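PDB 3L84: transketolase from Campylobacter jejuni, which belongs to the transketolase family of thiamine diphosphate-dependent enzymes, two-subunit proteins built from three alpha/beta domains per chain. Local coordinates for residues A[420-425]-A[459-464]; A[441-446]-A[584-589]. All blocks are in the same frame, centred on the assembly; numbering follows the deposited sequence.

Contact 1. Residues A[420-425]-A[459-464]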
ATOM      1  N   TYR A 420      -1.243  -2.846   2.582  1.00  6.42           N
ATOM      2  CA  TYR A 420      -1.985  -2.799   1.313  1.00  6.74           C
ATOM      3  C   TYR A 420      -3.024  -1.713   1.322  1.00  7.58           C
ATOM      4  O   TYR A 420      -3.379  -1.244   0.218  1.00  9.93           O
ATOM      5  CB  TYR A 420      -2.666  -4.145   1.020  1.00  7.07           C
ATOM      6  CG  TYR A 420      -1.808  -5.241   0.420  1.00  6.68           C
ATOM      7  CD1 TYR A 420      -0.775  -5.828   1.103  1.00  8.28           C
ATOM      8  CD2 TYR A 420      -2.117  -5.758  -0.844  1.00  8.39           C
ATOM      9  CE1 TYR A 420      -0.035  -6.864   0.554  1.00  7.67           C
ATOM     10  CE2 TYR A 420      -1.380  -6.799  -1.413  1.00  8.97           C
ATOM     11  CZ  TYR A 420      -0.348  -7.364  -0.706  1.00  8.79           C
ATOM     12  OH  TYR A 420       0.390  -8.414  -1.274  1.00  9.01           O
ATOM     13  N   LEU A 421      -3.533  -1.302   2.482  1.00  6.08           N
ATOM     14  CA  LEU A 421      -4.611  -0.303   2.582  1.00  6.45           C
ATOM     15  C   LEU A 421      -4.179   1.051   3.138  1.00  6.62           C
ATOM     16  O   LEU A 421      -5.007   1.980   3.263  1.00  6.64           O
ATOM     17  CB  LEU A 421      -5.854  -0.855   3.316  1.00  6.77           C
ATOM     18  CG  LEU A 421      -5.641  -1.368   4.744  1.00  6.75           C
ATOM     19  CD1 LEU A 421      -5.304  -0.266   5.761  1.00  8.42           C
ATOM     20  CD2 LEU A 421      -6.905  -2.126   5.195  1.00  7.77           C
ATOM     21  N   LYS A 422      -2.897   1.202   3.495  1.00  6.58           N
ATOM     22  CA  LYS A 422      -2.400   2.411   4.155  1.00  6.60           C
ATOM     23  C   LYS A 422      -2.763   3.707   3.409  1.00  6.78           C
ATOM     24  O   LYS A 422      -3.129   4.671   4.066  1.00  6.54           O
ATOM     25  CB  LYS A 422      -0.899   2.274   4.398  1.00  7.66           C
ATOM     26  CG  LYS A 422      -0.167   3.518   4.936  1.00  7.73           C
ATOM     27  CD  LYS A 422      -0.596   3.960   6.303  1.00  9.75           C
ATOM     28  CE  LYS A 422       0.155   5.222   6.739  1.00  7.89           C
ATOM     29  NZ  LYS A 422      -0.328   6.407   5.954  1.00  8.33           N
ATOM     30  N   PRO A 423      -2.703   3.758   2.072  1.00  5.88           N
ATOM     31  CA  PRO A 423      -3.016   5.064   1.435  1.00  6.31           C
ATOM     32  C   PRO A 423      -4.440   5.508   1.697  1.00  6.43           C
ATOM     33  O   PRO A 423      -4.722   6.696   1.834  1.00  7.16           O
ATOM     34  CB  PRO A 423      -2.780   4.796  -0.063  1.00  6.71           C
ATOM     35  CG  PRO A 423      -1.828   3.687  -0.087  1.00  7.25           C
ATOM     36  CD  PRO A 423      -2.188   2.783   1.091  1.00  7.76           C
ATOM     37  N   ALA A 424      -5.386   4.570   1.770  1.00  6.67           N
ATOM     38  CA  ALA A 424      -6.775   4.870   2.076  1.00  5.94           C
ATOM     39  C   ALA A 424      -6.968   5.153   3.554  1.00  6.06           C
ATOM     40  O   ALA A 424      -7.758   6.015   3.918  1.00  6.51           O
ATOM     41  CB  ALA A 424      -7.689   3.697   1.622  1.00  7.38           C
ATOM     42  N   ALA A 425      -6.244   4.455   4.438  1.00  6.25           N
ATOM     43  CA  ALA A 425      -6.266   4.822   5.846  1.00  6.06           C
ATOM     44  C   ALA A 425      -5.843   6.271   6.039  1.00  5.68           C
ATOM     45  O   ALA A 425      -6.383   6.993   6.873  1.00  6.25           O
ATOM     46  CB  ALA A 425      -5.400   3.864   6.686  1.00  6.51           C
ATOM     47  N   LEU A 459       3.439  -0.870  13.512  1.00  6.45           N
ATOM     48  CA  LEU A 459       3.067  -0.046  14.652  1.00  7.10           C
ATOM     49  C   LEU A 459       3.689   1.336  14.503  1.00  7.06           C
ATOM     50  O   LEU A 459       3.035   2.362  14.757  1.00  8.62           O
ATOM     51  CB  LEU A 459       3.513  -0.753  15.924  1.00  9.69           C
ATOM     52  CG  LEU A 459       2.935  -0.418  17.261  1.00 11.98           C
ATOM     53  CD1 LEU A 459       1.391  -0.496  17.237  1.00 11.41           C
ATOM     54  CD2 LEU A 459       3.475  -1.410  18.280  1.00 11.84           C
ATOM     55  N   SER A 460       4.936   1.427  14.075  1.00  6.66           N
ATOM     56  CA  SER A 460       5.591   2.724  13.864  1.00  7.30           C
ATOM     57  C   SER A 460       4.845   3.556  12.822  1.00  7.73           C
ATOM     58  O   SER A 460       4.665   4.752  12.980  1.00  7.41           O
ATOM     59  CB  SER A 460       7.035   2.587  13.434  1.00  7.78           C
ATOM     60  OG  SER A 460       7.859   2.057  14.443  1.00 10.39           O
ATOM     61  N   THR A 461       4.451   2.934  11.714  1.00  6.41           N
ATOM     62  CA  THR A 461       3.699   3.610  10.667  1.00  5.98           C
ATOM     63  C   THR A 461       2.415   4.218  11.189  1.00  6.22           C
ATOM     64  O   THR A 461       2.164   5.405  10.963  1.00  7.64           O
ATOM     65  CB  THR A 461       3.360   2.675   9.531  1.00  7.23           C
ATOM     66  OG1 THR A 461       4.580   2.203   8.937  1.00  7.77           O
ATOM     67  CG2 THR A 461       2.472   3.313   8.470  1.00  7.84           C
ATOM     68  N   PHE A 462       1.603   3.424  11.880  1.00  6.34           N
ATOM     69  CA  PHE A 462       0.329   3.925  12.354  1.00  7.05           C
ATOM     70  C   PHE A 462       0.481   4.968  13.455  1.00  6.74           C
ATOM     71  O   PHE A 462      -0.281   5.938  13.479  1.00  8.10           O
ATOM     72  CB  PHE A 462      -0.629   2.770  12.709  1.00  7.99           C
ATOM     73  CG  PHE A 462      -1.352   2.291  11.529  1.00  9.67           C
ATOM     74  CD1 PHE A 462      -0.765   1.484  10.612  1.00 10.86           C
ATOM     75  CD2 PHE A 462      -2.672   2.707  11.341  1.00 12.92           C
ATOM     76  CE1 PHE A 462      -1.484   1.130   9.409  1.00 14.08           C
ATOM     77  CE2 PHE A 462      -3.366   2.334  10.224  1.00 14.59           C
ATOM     78  CZ  PHE A 462      -2.766   1.601   9.251  1.00 13.47           C
ATOM     79  N   ARG A 463       1.465   4.832  14.321  1.00  5.90           N
ATOM     80  CA  ARG A 463       1.712   5.850  15.320  1.00  5.74           C
ATOM     81  C   ARG A 463       2.199   7.125  14.686  1.00  7.27           C
ATOM     82  O   ARG A 463       1.780   8.216  15.126  1.00  9.56           O
ATOM     83  CB  ARG A 463       2.697   5.362  16.359  1.00  6.70           C
ATOM     84  CG  ARG A 463       2.102   4.281  17.239  1.00  6.42           C
ATOM     85  CD  ARG A 463       3.149   3.715  18.148  1.00  7.22           C
ATOM     86  NE  ARG A 463       2.580   2.775  19.114  1.00  7.21           N
ATOM     87  CZ  ARG A 463       3.299   1.929  19.815  1.00  8.70           C
ATOM     88  NH1 ARG A 463       4.595   1.795  19.581  1.00 10.76           N
ATOM     89  NH2 ARG A 463       2.682   1.127  20.690  1.00 10.87           N
ATOM     90  N   ALA A 464       3.003   7.070  13.627  1.00  6.26           N
ATOM     91  CA  ALA A 464       3.521   8.269  12.987  1.00  6.40           C
ATOM     92  C   ALA A 464       2.461   8.995  12.165  1.00  6.72           C
ATOM     93  O   ALA A 464       2.564  10.204  11.962  1.00  6.89           O
ATOM     94  CB  ALA A 464       4.696   7.934  12.095  1.00  7.43           C
TER
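The ring of Phe462 meets Lys422 and Ala425 obliquely, with the aliphatic CD of Lys422 4.3 Å from CE1 of Phe462 and the methyl CB of Ala425 4.3 Å from CZ of the same ring. Elsewhere on the ring, Phe439 and Phe468 come edge-to-face, and Thr470 of strand 469-471 packs on it. A second flat group, the Arg463 guanidinium, takes no part in the contact; CG of Leu459 from its own helix lies over its centre, 3.5 Å above the plane. Between the helices the tightest touch is Lys422 CE against Thr461 CG2 at 3.5 Å, closer than a relaxed carbon pair. Lys422 sets CG anti to the backbone N (chi1 173°), and bends at chi2 and chi4 let its methylenes cross the Thr461 methyl. NZ then reaches Glu457 and Glu419 of the second subunit, while Thr461 OG1 bonds to Thr461 OG1 of that subunit. A buried ammonium is thus matched by two carboxylates, which would probably favour its charged form. The axes run nearly parallel, 5° apart, but 12.0 Å is a wide spacing, bridged by side chains alone. Both helices belong to the pyrimidine-binding domain, whose core is a parallel sheet flanked by helices, and here they lie at the subunit interface, as in the dimers of the transketolase family.

Contact 2. Residues A[441-446]-A[584-589]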
ATOM      1  N   HIS A 441      -3.373 -10.504  14.357  1.00  5.23           N
ATOM      2  CA  HIS A 441      -2.122 -11.185  14.028  1.00  6.29           C
ATOM      3  C   HIS A 441      -0.989 -10.179  14.078  1.00  5.94           C
ATOM      4  O   HIS A 441      -0.214  -9.990  13.149  1.00  6.52           O
ATOM      5  CB  HIS A 441      -2.242 -11.904  12.691  1.00  6.12           C
ATOM      6  CG  HIS A 441      -3.176 -13.070  12.728  1.00  6.38           C
ATOM      7  ND1 HIS A 441      -4.509 -12.947  13.059  1.00  6.74           N
ATOM      8  CD2 HIS A 441      -2.961 -14.381  12.483  1.00  8.93           C
ATOM      9  CE1 HIS A 441      -5.075 -14.145  13.018  1.00  7.13           C
ATOM     10  NE2 HIS A 441      -4.149 -15.034  12.698  1.00  8.73           N
ATOM     11  N   ASP A 442      -0.834  -9.561  15.236  1.00  5.89           N
ATOM     12  CA  ASP A 442      -0.026  -8.326  15.345  1.00  5.86           C
ATOM     13  C   ASP A 442       1.470  -8.464  15.474  1.00  6.13           C
ATOM     14  O   ASP A 442       2.129  -7.436  15.501  1.00  6.68           O
ATOM     15  CB  ASP A 442      -0.508  -7.487  16.538  1.00  6.42           C
ATOM     16  CG  ASP A 442      -0.156  -8.075  17.894  1.00  8.87           C
ATOM     17  OD1 ASP A 442      -0.199  -9.298  18.050  1.00  8.18           O
ATOM     18  OD2 ASP A 442       0.073  -7.266  18.828  1.00  9.24           O
ATOM     19  N   SER A 443       2.022  -9.663  15.534  1.00  5.60           N
ATOM     20  CA  SER A 443       3.432  -9.782  15.851  1.00  6.16           C
ATOM     21  C   SER A 443       4.000 -11.113  15.395  1.00  6.72           C
ATOM     22  O   SER A 443       3.325 -11.936  14.787  1.00  6.92           O
ATOM     23  CB  SER A 443       3.666  -9.627  17.359  1.00  6.99           C
ATOM     24  OG  SER A 443       3.304 -10.831  18.020  1.00  8.55           O
ATOM     25  N   ILE A 444       5.265 -11.335  15.733  1.00  6.41           N
ATOM     26  CA  ILE A 444       5.935 -12.641  15.573  1.00  7.41           C
ATOM     27  C   ILE A 444       5.174 -13.767  16.254  1.00  7.69           C
ATOM     28  O   ILE A 444       5.428 -14.926  15.932  1.00  7.80           O
ATOM     29  CB  ILE A 444       7.385 -12.612  16.124  1.00  6.97           C
ATOM     30  CG1 ILE A 444       7.487 -11.980  17.535  1.00  7.68           C
ATOM     31  CG2 ILE A 444       8.294 -11.852  15.157  1.00  8.26           C
ATOM     32  CD1 ILE A 444       8.801 -12.336  18.297  1.00  8.49           C
ATOM     33  N   GLY A 445       4.232 -13.465  17.151  1.00  8.19           N
ATOM     34  CA  GLY A 445       3.359 -14.478  17.730  1.00  8.57           C
ATOM     35  C   GLY A 445       2.509 -15.212  16.704  1.00  9.06           C
ATOM     36  O   GLY A 445       1.962 -16.291  16.990  1.00 10.85           O
ATOM     37  N   VAL A 446       2.404 -14.667  15.496  1.00  8.63           N
ATOM     38  CA  VAL A 446       1.848 -15.397  14.356  1.00  9.23           C
ATOM     39  C   VAL A 446       2.471 -16.789  14.178  1.00  8.93           C
ATOM     40  O   VAL A 446       1.787 -17.767  13.845  1.00  9.71           O
ATOM     41  CB  VAL A 446       2.022 -14.522  13.088  1.00  9.14           C
ATOM     42  CG1 VAL A 446       1.911 -15.351  11.798  1.00 11.35           C
ATOM     43  CG2 VAL A 446       0.974 -13.426  13.099  1.00 10.04           C
ATOM     44  N   VAL A 584       9.243  -2.146  26.082  1.00  7.60           N
ATOM     45  CA  VAL A 584       9.275  -3.513  25.635  1.00  7.35           C
ATOM     46  C   VAL A 584       8.090  -3.781  24.695  1.00  7.53           C
ATOM     47  O   VAL A 584       6.926  -3.693  25.086  1.00  8.21           O
ATOM     48  CB  VAL A 584       9.185  -4.465  26.846  1.00  7.88           C
ATOM     49  CG1 VAL A 584       9.286  -5.904  26.372  1.00  9.42           C
ATOM     50  CG2 VAL A 584      10.262  -4.129  27.925  1.00  8.59           C
ATOM     51  N   GLU A 585       8.388  -4.094  23.431  1.00  8.08           N
ATOM     52  CA  GLU A 585       7.365  -4.355  22.432  1.00  8.80           C
ATOM     53  C   GLU A 585       7.926  -5.312  21.390  1.00  7.76           C
ATOM     54  O   GLU A 585       9.053  -5.174  20.984  1.00  7.96           O
ATOM     55  CB  GLU A 585       6.914  -3.066  21.724  1.00 10.78           C
ATOM     56  CG  GLU A 585       5.977  -2.189  22.512  1.00 12.60           C
ATOM     57  CD  GLU A 585       5.354  -1.056  21.699  1.00 13.37           C
ATOM     58  OE1 GLU A 585       5.961  -0.531  20.709  1.00 12.86           O
ATOM     59  OE2 GLU A 585       4.269  -0.636  22.101  1.00 14.13           O
ATOM     60  N   ALA A 586       7.077  -6.202  20.899  1.00  8.06           N
ATOM     61  CA  ALA A 586       7.425  -7.110  19.802  1.00  7.39           C
ATOM     62  C   ALA A 586       7.234  -6.378  18.475  1.00  8.09           C
ATOM     63  O   ALA A 586       6.319  -6.646  17.687  1.00  7.88           O
ATOM     64  CB  ALA A 586       6.591  -8.406  19.852  1.00  8.29           C
ATOM     65  N   ALA A 587       8.096  -5.404  18.262  1.00  8.50           N
ATOM     66  CA  ALA A 587       8.016  -4.476  17.112  1.00  7.52           C
ATOM     67  C   ALA A 587       9.327  -3.748  17.040  1.00  8.12           C
ATOM     68  O   ALA A 587      10.079  -3.713  18.018  1.00  7.89           O
ATOM     69  CB  ALA A 587       6.858  -3.485  17.304  1.00  8.79           C
ATOM     70  N   HIS A 588       9.593  -3.114  15.909  1.00  8.30           N
ATOM     71  CA  HIS A 588      10.760  -2.211  15.784  1.00  8.79           C
ATOM     72  C   HIS A 588      10.174  -0.855  15.933  1.00 12.08           C
ATOM     73  O   HIS A 588       9.715  -0.261  14.936  1.00 13.11           O
ATOM     74  CB  HIS A 588      11.389  -2.338  14.414  1.00  9.55           C
ATOM     75  CG  HIS A 588      12.653  -1.582  14.278  1.00  8.85           C
ATOM     76  ND1 HIS A 588      13.086  -1.143  13.059  1.00 10.68           N
ATOM     77  CD2 HIS A 588      13.626  -1.267  15.172  1.00  8.72           C
ATOM     78  CE1 HIS A 588      14.250  -0.537  13.211  1.00 10.69           C
ATOM     79  NE2 HIS A 588      14.595  -0.576  14.479  1.00  9.63           N
ATOM     80  N   SER A 589      10.124  -0.411  17.178  1.00 10.73           N
ATOM     81  CA  SER A 589       9.390   0.800  17.585  1.00 11.78           C
ATOM     82  C   SER A 589      10.330   1.813  18.320  1.00 10.29           C
ATOM     83  O   SER A 589      10.298   2.075  19.528  1.00 11.29           O
ATOM     84  CB  SER A 589       8.065   0.471  18.296  1.00 14.17           C
ATOM     85  OG  SER A 589       8.219  -0.600  19.219  1.00 16.25           O
TER
HETATM   86  O   HOH W   1       4.216  -5.585  15.932  1.00  9.91           O
HETATM   87  O   HOH W   2       6.592  -8.777  15.845  1.00  7.30           O
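Ser443 and Ala586 bring two irregular backbones to within 6.2 Å, CA to CA, where an inverse gamma turn centred on Ala586 faces the start of the 3-10 turn 444-446. Side-chain contact is slight: CB of Ser443 lies 4.0 Å from CB of Ala586, and CG1 of Ile444 reaches that same methyl at 4.4 Å. The serine hydroxyl serves its own loop instead. Turned back over its own backbone at chi1 77°, OG accepts the N-H of Gly445 at 2.9 Å in an ST turn, the bond fairly straight at 161°. Helix 611-617 packs against Ser443 and Ile444 through Phe615, and Val614 adds to the cover of Ile444. The polar link is made by two waters, both donating to Ala586 O. One also donates to Asp442 O, 2.8 Å away; the other accepts from Ile444 N at 2.9 Å and donates to Ala586 O at 2.8 Å. A single carbonyl oxygen is therefore gripped twice, and the two waters pair the buried Ala586 O with Asp442 O and with Ile444 N. The chemistry implies that the pyrimidine-binding and C-terminal domains meet here through ordered water and backbone atoms, with CB of Ser443 and CG1 of Ile444 resting lightly on the Ala586 methyl.

Both contacts are buried, but the centre of contact 1 lies about 11 Å from the centre of the chain, that of contact 2 about 25 Å. Contact 1 joins two helices of one domain beside the dimer interface, through carbon packing with the charged end handed to the second subunit; contact 2 joins loops of two domains, largely through water. Their centres are about 16 Å apart and their segments alternate along the chain. Helix 458-464 connects them: Arg463 NH2 forms a salt bridge to Glu585 OE2 at 2.8 Å, and Ser460 OG bonds to His588 O. Segment 584-589 thus meets the pyrimidine-binding domain twice, while His588 ND1 also bonds to Ala464 O of the second subunit.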